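Local coordinates for NAD-dependent aldehyde dehydrogenase (Sinorhizobium meliloti, PDB 3U4J), which probably oxidises an aldehyde or related oxo substrate with NAD or NADP as electron acceptor, at residues A[131-136]-A[463-468]; A[135-140]-A[483-488]; A[178-183]-A[478-483]. All blocks are in the same frame, centred on the assembly; numbering follows the deposited sequence.

Contact 1: residues A[131-136]-A[463-468]; sequences WSYAAG and TPELPI
A single water joins the hydroxyl OH of Y133 to the backbone O of E465. It lies 2.5 Å from Y133 OH and donates to E465 O at 2.9 Å. This is where the long helix 117-138 meets the loop 463-468. In this aldehyde dehydrogenase fold the loop carries the chain from the sheet containing strand 453-456 back to the sheet containing strand 475-476. No direct hydrogen bond links the two segments, so the water is the polar bridge between them. The rest of the contact is made by the Y133 side chain. Its CG stands anti to the backbone N (chi1 173°), which sends the ring out from the helix and slantwise across P464 and E465. At its root, Y133 CB meets P464 CB at 3.6 Å. Further out, the loop backbone runs over one face of the ring. P464 O sits 3.7 Å above the ring plane, displaced toward the rim, with E465 N higher on the same face. E465 CG touches the rim of the ring, 3.8 Å from Y133 CE1. The E465 chain then bends at chi2 (83°). Its carboxylate plane stands 65° from the ring plane, so the two groups do not stack. The carboxylate finds its partner elsewhere: OE1 forms a salt bridge with NE of R139 of the third subunit, and that arginine also packs on Y133 and P464. The contact is thus buried at a subunit interface. The turn of the loop has a weak brace of its own. L466 N reaches T463 OG1 at 3.4 Å, and the same OG1 is hydrogen-bonded to NE2 of H495 of the second subunit.

Contact 2: residues A[135-140]-A[483-488]; sequences AGQARA and YGFDEY
The apolar part of this contact is the F485 ring set against Q137 and A138, near the end of helix 117-138. F485 belongs to the short helix 483-487, and its CG lies beside its own backbone N (chi1 -61°), which directs the ring at the longer helix. Q137 CB meets F485 CE2 at 3.4 Å and CZ at 3.7 Å. The approach to the ring is oblique. A138 adds a looser touch, its CB 4.5 Å from F485 CE1. The aromatic part lies within the same chain: the ring of W184 meets that of F485 with planes about 35° apart. L141 also packs on F485. The polar part turns away from the ring. Q137 bends at chi2 (-53°), and its amide oxygen OE1 accepts a hydrogen bond from R482 NE. Its NE2 makes a weak bond to G136 O of the third subunit. The backbone of A138 comes near too, its N 4.1 Å from F485 CZ. With no hydrogen bond across it, two helices of the aldehyde dehydrogenase fold meet here through buried apolar contact, while the Q137 amide is bonded to R482 and, weakly, to the third subunit.

Contact 3: residues A[178-183]-A[478-483]; sequences ASERVP and RELGRY
R181 lays one face of its guanidinium group over E479, while L480 plugs against E180 beside it. This is the tight part. E479 CG sits 3.6 Å above the guanidinium plane, toward its rim, and R181 CD is 3.4 Å from E479 OE1. That oxygen lies well out of the guanidinium plane, so no N-H points at it: the opposite charges are near (R181 NE to E479 OE1 4.0 Å) but form no salt bridge. R181 finds its salt bridge one residue back: NH1 meets E180 OE1 at 2.9 Å, on the anti side of the carboxylate. NH2 goes to T247 OG1. Cut back to an alanine, R181 would lose its guanidinium, which is likely to leave the E180 carboxylate and T247 OG1 without this partner and open a gap over E479 CG. L480 packs by one branch, CD2 lying 3.6 Å from E180 CB. On the looser side one water donates to E180 O and E479 OE1 and accepts from L480 N at 2.9 Å. E479 OE1 is also hydrogen-bonded to Y488 OH. This is the aldehyde dehydrogenase fold: helix 174-187, after the central strand 153-168, is joined to the loop leading into helix 483-487.

In the fold
The three contacts form one cluster, with centres 7 to 8 Å apart. Contacts 1 and 2 use successive turns of helix 117-138, and A134 O of the first lies 3.6 Å from F485 CZ of the second. Contacts 1 and 3 are tied by backbone: P464 O to G481 N at 2.8 Å and I468 O to E479 N at 2.9 Å, both probable hydrogen bonds. Contacts 2 and 3 are tied by side chains: Y488 OH to E479 OE1 at 2.7 Å and Q137 OE1 to R482 NE at 3.1 Å, also probable hydrogen bonds. Helices 117-138 and 174-187 are both joined to the C-terminal part. The cluster lies away from the calcium site at L17 and E50.

Contact 1: residues A[131-136]-A[463-468]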
loop_
_atom_site.group_PDB
_atom_site.type_symbol
_atom_site.label_atom_id
_atom_site.label_comp_id
_atom_site.label_asym_id
_atom_site.label_seq_id
_atom_site.Cartn_x
_atom_site.Cartn_y
_atom_site.Cartn_z
ATOM N N TRP A 131 -6.466 -11.812 -18.063
ATOM C CA TRP A 131 -7.730 -12.111 -17.394
ATOM C C TRP A 131 -7.399 -12.816 -16.074
ATOM O O TRP A 131 -8.002 -12.500 -15.061
ATOM C CB TRP A 131 -8.660 -12.977 -18.282
ATOM C CG TRP A 131 -9.498 -12.151 -19.217
ATOM C CD1 TRP A 131 -9.106 -11.631 -20.445
ATOM C CD2 TRP A 131 -10.841 -11.709 -19.005
ATOM N NE1 TRP A 131 -10.138 -10.892 -20.999
ATOM C CE2 TRP A 131 -11.217 -10.940 -20.141
ATOM C CE3 TRP A 131 -11.779 -11.887 -17.959
ATOM C CZ2 TRP A 131 -12.479 -10.356 -20.262
ATOM C CZ3 TRP A 131 -13.043 -11.301 -18.085
ATOM C CH2 TRP A 131 -13.378 -10.536 -19.223
ATOM N N SER A 132 -6.422 -13.736 -16.065
ATOM C CA SER A 132 -6.087 -14.436 -14.814
ATOM C C SER A 132 -5.500 -13.520 -13.762
ATOM O O SER A 132 -5.859 -13.614 -12.601
ATOM C CB SER A 132 -5.111 -15.600 -15.028
ATOM O OG SER A 132 -5.652 -16.496 -15.973
ATOM N N TYR A 133 -4.562 -12.675 -14.164
ATOM C CA TYR A 133 -3.974 -11.700 -13.246
ATOM C C TYR A 133 -5.056 -10.824 -12.604
ATOM O O TYR A 133 -5.059 -10.594 -11.382
ATOM C CB TYR A 133 -2.932 -10.801 -13.954
ATOM C CG TYR A 133 -2.477 -9.690 -13.019
ATOM C CD1 TYR A 133 -1.367 -9.846 -12.180
ATOM C CD2 TYR A 133 -3.185 -8.487 -12.949
ATOM C CE1 TYR A 133 -0.996 -8.816 -11.303
ATOM C CE2 TYR A 133 -2.820 -7.470 -12.062
ATOM C CZ TYR A 133 -1.740 -7.648 -11.253
ATOM O OH TYR A 133 -1.417 -6.635 -10.381
ATOM N N ALA A 134 -5.957 -10.299 -13.438
ATOM C CA ALA A 134 -7.003 -9.365 -12.959
ATOM C C ALA A 134 -7.979 -10.080 -12.050
ATOM O O ALA A 134 -8.395 -9.549 -11.015
ATOM C CB ALA A 134 -7.743 -8.751 -14.171
ATOM N N ALA A 135 -8.325 -11.314 -12.419
ATOM C CA ALA A 135 -9.217 -12.125 -11.568
ATOM C C ALA A 135 -8.599 -12.335 -10.195
ATOM O O ALA A 135 -9.293 -12.282 -9.186
ATOM C CB ALA A 135 -9.520 -13.477 -12.229
ATOM N N GLY A 136 -7.298 -12.602 -10.153
ATOM C CA GLY A 136 -6.595 -12.799 -8.860
ATOM C C GLY A 136 -6.677 -11.549 -7.996
ATOM O O GLY A 136 -6.983 -11.633 -6.801
ATOM N N THR A 463 4.418 -6.981 -18.658
ATOM C CA THR A 463 3.767 -7.951 -17.771
ATOM C C THR A 463 2.419 -7.412 -17.280
ATOM O O THR A 463 2.225 -6.199 -17.233
ATOM C CB THR A 463 4.616 -8.120 -16.511
ATOM O OG1 THR A 463 4.754 -6.838 -15.884
ATOM C CG2 THR A 463 6.009 -8.681 -16.869
ATOM N N PRO A 464 1.474 -8.295 -16.906
ATOM C CA PRO A 464 0.242 -7.744 -16.325
ATOM C C PRO A 464 0.471 -7.023 -14.999
ATOM O O PRO A 464 -0.371 -6.191 -14.597
ATOM C CB PRO A 464 -0.623 -9.003 -16.098
ATOM C CG PRO A 464 -0.144 -9.980 -17.197
ATOM C CD PRO A 464 1.367 -9.747 -17.180
ATOM N N GLU A 465 1.589 -7.353 -14.325
ATOM C CA GLU A 465 1.904 -6.885 -12.956
ATOM C C GLU A 465 2.207 -5.400 -12.882
ATOM O O GLU A 465 1.986 -4.771 -11.845
ATOM C CB GLU A 465 3.094 -7.693 -12.349
ATOM C CG GLU A 465 2.754 -9.139 -11.928
ATOM C CD GLU A 465 2.791 -10.145 -13.087
ATOM O OE1 GLU A 465 2.586 -11.363 -12.824
ATOM O OE2 GLU A 465 3.007 -9.714 -14.256
ATOM N N LEU A 466 2.700 -4.828 -13.983
ATOM C CA LEU A 466 3.075 -3.423 -14.002
ATOM C C LEU A 466 2.072 -2.533 -14.742
ATOM O O LEU A 466 1.483 -2.987 -15.743
ATOM C CB LEU A 466 4.463 -3.250 -14.654
ATOM C CG LEU A 466 5.634 -3.323 -13.675
ATOM C CD1 LEU A 466 5.927 -4.790 -13.307
ATOM C CD2 LEU A 466 6.905 -2.655 -14.279
ATOM N N PRO A 467 1.914 -1.260 -14.285
ATOM C CA PRO A 467 1.001 -0.269 -14.890
ATOM C C PRO A 467 1.503 0.240 -16.236
ATOM O O PRO A 467 2.719 0.267 -16.489
ATOM C CB PRO A 467 1.039 0.906 -13.917
ATOM C CG PRO A 467 2.422 0.764 -13.239
ATOM C CD PRO A 467 2.595 -0.710 -13.089
ATOM N N ILE A 468 0.552 0.633 -17.083
ATOM C CA ILE A 468 0.864 1.193 -18.393
ATOM C C ILE A 468 0.096 2.507 -18.578
ATOM O O ILE A 468 -1.052 2.672 -18.113
ATOM C CB ILE A 468 0.594 0.182 -19.584
ATOM C CG1 ILE A 468 -0.899 -0.102 -19.775
ATOM C CG2 ILE A 468 1.424 -1.154 -19.409
ATOM C CD1 ILE A 468 -1.260 -0.997 -20.996
HETATM O O HOH W 1 0.966 -6.400 -9.680
#

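Contact 2: residues A[135-140]-A[483-488]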
loop_
_atom_site.group_PDB
_atom_site.type_symbol
_atom_site.label_atom_id
_atom_site.label_comp_id
_atom_site.label_asym_id
_atom_site.label_seq_id
_atom_site.Cartn_x
_atom_site.Cartn_y
_atom_site.Cartn_z
ATOM N N ALA A 135 -8.325 -11.314 -12.419
ATOM C CA ALA A 135 -9.217 -12.125 -11.568
ATOM C C ALA A 135 -8.599 -12.335 -10.195
ATOM O O ALA A 135 -9.293 -12.282 -9.186
ATOM C CB ALA A 135 -9.520 -13.477 -12.229
ATOM N N GLY A 136 -7.298 -12.602 -10.153
ATOM C CA GLY A 136 -6.595 -12.799 -8.860
ATOM C C GLY A 136 -6.677 -11.549 -7.996
ATOM O O GLY A 136 -6.983 -11.633 -6.801
ATOM N N GLN A 137 -6.424 -10.384 -8.603
ATOM C CA GLN A 137 -6.388 -9.119 -7.870
ATOM C C GLN A 137 -7.758 -8.583 -7.489
ATOM O O GLN A 137 -7.872 -7.899 -6.472
ATOM C CB GLN A 137 -5.611 -8.047 -8.664
ATOM C CG GLN A 137 -4.079 -8.299 -8.713
ATOM C CD GLN A 137 -3.516 -8.483 -7.306
ATOM O OE1 GLN A 137 -3.489 -7.545 -6.520
ATOM N NE2 GLN A 137 -3.103 -9.711 -6.975
ATOM N N ALA A 138 -8.772 -8.892 -8.297
ATOM C CA ALA A 138 -10.120 -8.361 -8.119
ATOM C C ALA A 138 -10.676 -8.653 -6.732
ATOM O O ALA A 138 -11.365 -7.815 -6.164
ATOM C CB ALA A 138 -11.101 -8.891 -9.217
ATOM N N ARG A 139 -10.354 -9.814 -6.172
ATOM C CA ARG A 139 -10.904 -10.155 -4.853
ATOM C C ARG A 139 -10.172 -9.496 -3.664
ATOM O O ARG A 139 -10.695 -9.451 -2.549
ATOM C CB ARG A 139 -11.024 -11.675 -4.701
ATOM C CG ARG A 139 -9.710 -12.429 -4.580
ATOM C CD ARG A 139 -10.019 -13.914 -4.518
ATOM N NE ARG A 139 -10.682 -14.270 -3.270
ATOM C CZ ARG A 139 -10.955 -15.520 -2.922
ATOM N NH1 ARG A 139 -10.650 -16.512 -3.756
ATOM N NH2 ARG A 139 -11.522 -15.781 -1.751
ATOM N N ALA A 140 -8.995 -8.943 -3.913
ATOM C CA ALA A 140 -8.200 -8.370 -2.821
ATOM C C ALA A 140 -8.198 -6.830 -2.772
ATOM O O ALA A 140 -7.417 -6.241 -2.032
ATOM C CB ALA A 140 -6.781 -8.886 -2.897
ATOM N N TYR A 483 -2.944 -0.568 -10.690
ATOM C CA TYR A 483 -3.347 0.789 -11.064
ATOM C C TYR A 483 -4.673 0.818 -11.813
ATOM O O TYR A 483 -5.497 1.734 -11.589
ATOM C CB TYR A 483 -2.251 1.483 -11.897
ATOM C CG TYR A 483 -1.058 1.916 -11.028
ATOM C CD1 TYR A 483 -0.853 3.263 -10.712
ATOM C CD2 TYR A 483 -0.157 0.972 -10.516
ATOM C CE1 TYR A 483 0.214 3.651 -9.891
ATOM C CE2 TYR A 483 0.934 1.358 -9.713
ATOM C CZ TYR A 483 1.113 2.687 -9.411
ATOM O OH TYR A 483 2.176 3.075 -8.609
ATOM N N GLY A 484 -4.887 -0.174 -12.691
ATOM C CA GLY A 484 -6.101 -0.171 -13.495
ATOM C C GLY A 484 -7.340 -0.264 -12.616
ATOM O O GLY A 484 -8.390 0.291 -12.960
ATOM N N PHE A 485 -7.245 -0.931 -11.465
ATOM C CA PHE A 485 -8.441 -1.014 -10.613
ATOM C C PHE A 485 -8.829 0.341 -10.056
ATOM O O PHE A 485 -10.021 0.618 -9.881
ATOM C CB PHE A 485 -8.302 -2.046 -9.507
ATOM C CG PHE A 485 -8.093 -3.443 -10.028
ATOM C CD1 PHE A 485 -9.145 -4.154 -10.588
ATOM C CD2 PHE A 485 -6.833 -4.033 -9.976
ATOM C CE1 PHE A 485 -8.950 -5.436 -11.076
ATOM C CE2 PHE A 485 -6.631 -5.313 -10.465
ATOM C CZ PHE A 485 -7.690 -6.015 -11.019
ATOM N N ASP A 486 -7.835 1.187 -9.798
ATOM C CA ASP A 486 -8.088 2.538 -9.316
ATOM C C ASP A 486 -8.744 3.378 -10.419
ATOM O O ASP A 486 -9.602 4.215 -10.129
ATOM C CB ASP A 486 -6.798 3.193 -8.795
ATOM C CG ASP A 486 -6.253 2.513 -7.521
ATOM O OD1 ASP A 486 -6.885 1.566 -7.004
ATOM O OD2 ASP A 486 -5.173 2.918 -7.055
ATOM N N GLU A 487 -8.361 3.143 -11.679
ATOM C CA GLU A 487 -9.000 3.808 -12.827
ATOM C C GLU A 487 -10.509 3.582 -12.921
ATOM O O GLU A 487 -11.233 4.468 -13.400
ATOM C CB GLU A 487 -8.392 3.353 -14.155
ATOM C CG GLU A 487 -7.048 3.943 -14.455
ATOM C CD GLU A 487 -7.031 5.476 -14.452
ATOM O OE1 GLU A 487 -7.814 6.078 -15.212
ATOM O OE2 GLU A 487 -6.220 6.050 -13.692
ATOM N N TYR A 488 -10.974 2.403 -12.490
ATOM C CA TYR A 488 -12.406 2.031 -12.557
ATOM C C TYR A 488 -13.082 1.963 -11.204
ATOM O O TYR A 488 -14.138 1.365 -11.074
ATOM C CB TYR A 488 -12.601 0.712 -13.337
ATOM C CG TYR A 488 -11.892 0.765 -14.680
ATOM C CD1 TYR A 488 -12.395 1.549 -15.728
ATOM C CD2 TYR A 488 -10.685 0.088 -14.887
ATOM C CE1 TYR A 488 -11.724 1.639 -16.950
ATOM C CE2 TYR A 488 -10.032 0.158 -16.102
ATOM C CZ TYR A 488 -10.550 0.939 -17.128
ATOM O OH TYR A 488 -9.889 1.029 -18.339
#

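Contact 3: residues A[178-183]-A[478-483]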
loop_
_atom_site.group_PDB
_atom_site.type_symbol
_atom_site.label_atom_id
_atom_site.label_comp_id
_atom_site.label_asym_id
_atom_site.label_seq_id
_atom_site.Cartn_x
_atom_site.Cartn_y
_atom_site.Cartn_z
ATOM N N ALA A 178 -8.904 -5.080 -25.289
ATOM C CA ALA A 178 -10.119 -5.473 -24.547
ATOM C C ALA A 178 -9.716 -6.129 -23.207
ATOM O O ALA A 178 -10.279 -5.803 -22.133
ATOM C CB ALA A 178 -10.944 -6.420 -25.373
ATOM N N SER A 179 -8.716 -7.015 -23.287
ATOM C CA SER A 179 -8.242 -7.774 -22.150
ATOM C C SER A 179 -7.424 -6.947 -21.140
ATOM O O SER A 179 -7.288 -7.355 -19.986
ATOM C CB SER A 179 -7.448 -8.996 -22.621
ATOM O OG SER A 179 -8.291 -9.913 -23.294
ATOM N N GLU A 180 -6.883 -5.799 -21.566
ATOM C CA GLU A 180 -6.238 -4.840 -20.633
ATOM C C GLU A 180 -7.247 -3.887 -19.980
ATOM O O GLU A 180 -6.888 -3.127 -19.095
ATOM C CB GLU A 180 -5.222 -3.941 -21.351
ATOM C CG GLU A 180 -4.026 -4.592 -21.988
ATOM C CD GLU A 180 -3.168 -3.555 -22.754
ATOM O OE1 GLU A 180 -3.627 -2.397 -22.984
ATOM O OE2 GLU A 180 -2.035 -3.915 -23.144
ATOM N N ARG A 181 -8.488 -3.874 -20.451
ATOM C CA ARG A 181 -9.486 -2.888 -19.958
ATOM C C ARG A 181 -10.668 -3.574 -19.275
ATOM O O ARG A 181 -10.956 -3.291 -18.122
ATOM C CB ARG A 181 -10.038 -2.023 -21.104
ATOM C CG ARG A 181 -8.964 -1.252 -21.902
ATOM C CD ARG A 181 -8.349 -0.071 -21.125
ATOM N NE ARG A 181 -7.433 0.626 -22.031
ATOM C CZ ARG A 181 -6.207 0.217 -22.332
ATOM N NH1 ARG A 181 -5.673 -0.845 -21.729
ATOM N NH2 ARG A 181 -5.502 0.878 -23.243
ATOM N N VAL A 182 -11.363 -4.445 -20.003
ATOM C CA VAL A 182 -12.575 -5.087 -19.485
ATOM C C VAL A 182 -12.367 -5.768 -18.115
ATOM O O VAL A 182 -13.137 -5.523 -17.195
ATOM C CB VAL A 182 -13.228 -6.054 -20.530
ATOM C CG1 VAL A 182 -14.382 -6.888 -19.910
ATOM C CG2 VAL A 182 -13.723 -5.272 -21.776
ATOM N N PRO A 183 -11.320 -6.610 -17.968
ATOM C CA PRO A 183 -11.219 -7.335 -16.673
ATOM C C PRO A 183 -10.989 -6.410 -15.474
ATOM O O PRO A 183 -11.501 -6.673 -14.396
ATOM C CB PRO A 183 -9.992 -8.267 -16.874
ATOM C CG PRO A 183 -9.804 -8.390 -18.346
ATOM C CD PRO A 183 -10.286 -7.054 -18.923
ATOM N N ARG A 478 -3.840 5.363 -15.731
ATOM C CA ARG A 478 -2.971 4.186 -15.798
ATOM C C ARG A 478 -3.782 2.908 -15.798
ATOM O O ARG A 478 -4.761 2.793 -15.066
ATOM C CB ARG A 478 -1.993 4.182 -14.632
ATOM C CG ARG A 478 -0.873 5.252 -14.756
ATOM C CD ARG A 478 0.131 4.885 -15.874
ATOM N NE ARG A 478 1.260 5.816 -15.979
ATOM C CZ ARG A 478 1.227 6.968 -16.654
ATOM N NH1 ARG A 478 0.096 7.367 -17.252
ATOM N NH2 ARG A 478 2.325 7.736 -16.718
ATOM N N GLU A 479 -3.371 1.956 -16.619
ATOM C CA GLU A 479 -4.049 0.679 -16.743
ATOM C C GLU A 479 -3.136 -0.414 -16.188
ATOM O O GLU A 479 -1.943 -0.167 -15.950
ATOM C CB GLU A 479 -4.383 0.399 -18.217
ATOM C CG GLU A 479 -5.123 1.542 -18.961
ATOM C CD GLU A 479 -6.534 1.807 -18.419
ATOM O OE1 GLU A 479 -7.242 0.836 -18.019
ATOM O OE2 GLU A 479 -6.923 2.999 -18.392
ATOM N N LEU A 480 -3.711 -1.601 -15.982
ATOM C CA LEU A 480 -2.986 -2.818 -15.645
ATOM C C LEU A 480 -2.456 -2.788 -14.212
ATOM O O LEU A 480 -2.645 -1.808 -13.499
ATOM C CB LEU A 480 -1.835 -3.110 -16.630
ATOM C CG LEU A 480 -2.114 -3.564 -18.057
ATOM C CD1 LEU A 480 -0.931 -4.425 -18.643
ATOM C CD2 LEU A 480 -3.423 -4.237 -18.253
ATOM N N GLY A 481 -1.811 -3.877 -13.809
ATOM C CA GLY A 481 -1.361 -4.040 -12.421
ATOM C C GLY A 481 -2.474 -3.745 -11.424
ATOM O O GLY A 481 -3.629 -4.074 -11.675
ATOM N N ARG A 482 -2.111 -3.099 -10.316
ATOM C CA ARG A 482 -3.071 -2.597 -9.334
ATOM C C ARG A 482 -3.639 -1.253 -9.782
ATOM O O ARG A 482 -4.677 -0.843 -9.308
ATOM C CB ARG A 482 -2.408 -2.422 -7.964
ATOM C CG ARG A 482 -1.908 -3.742 -7.426
ATOM C CD ARG A 482 -1.694 -3.765 -5.925
ATOM N NE ARG A 482 -1.799 -5.160 -5.466
ATOM C CZ ARG A 482 -0.916 -5.787 -4.681
ATOM N NH1 ARG A 482 0.164 -5.157 -4.218
ATOM N NH2 ARG A 482 -1.130 -7.055 -4.331
ATOM N N TYR A 483 -2.944 -0.568 -10.690
ATOM C CA TYR A 483 -3.347 0.789 -11.064
ATOM C C TYR A 483 -4.673 0.818 -11.813
ATOM O O TYR A 483 -5.497 1.734 -11.589
ATOM C CB TYR A 483 -2.251 1.483 -11.897
ATOM C CG TYR A 483 -1.058 1.916 -11.028
ATOM C CD1 TYR A 483 -0.853 3.263 -10.712
ATOM C CD2 TYR A 483 -0.157 0.972 -10.516
ATOM C CE1 TYR A 483 0.214 3.651 -9.891
ATOM C CE2 TYR A 483 0.934 1.358 -9.713
ATOM C CZ TYR A 483 1.113 2.687 -9.411
ATOM O OH TYR A 483 2.176 3.075 -8.609
HETATM O O HOH W 2 -6.532 -1.634 -16.734
#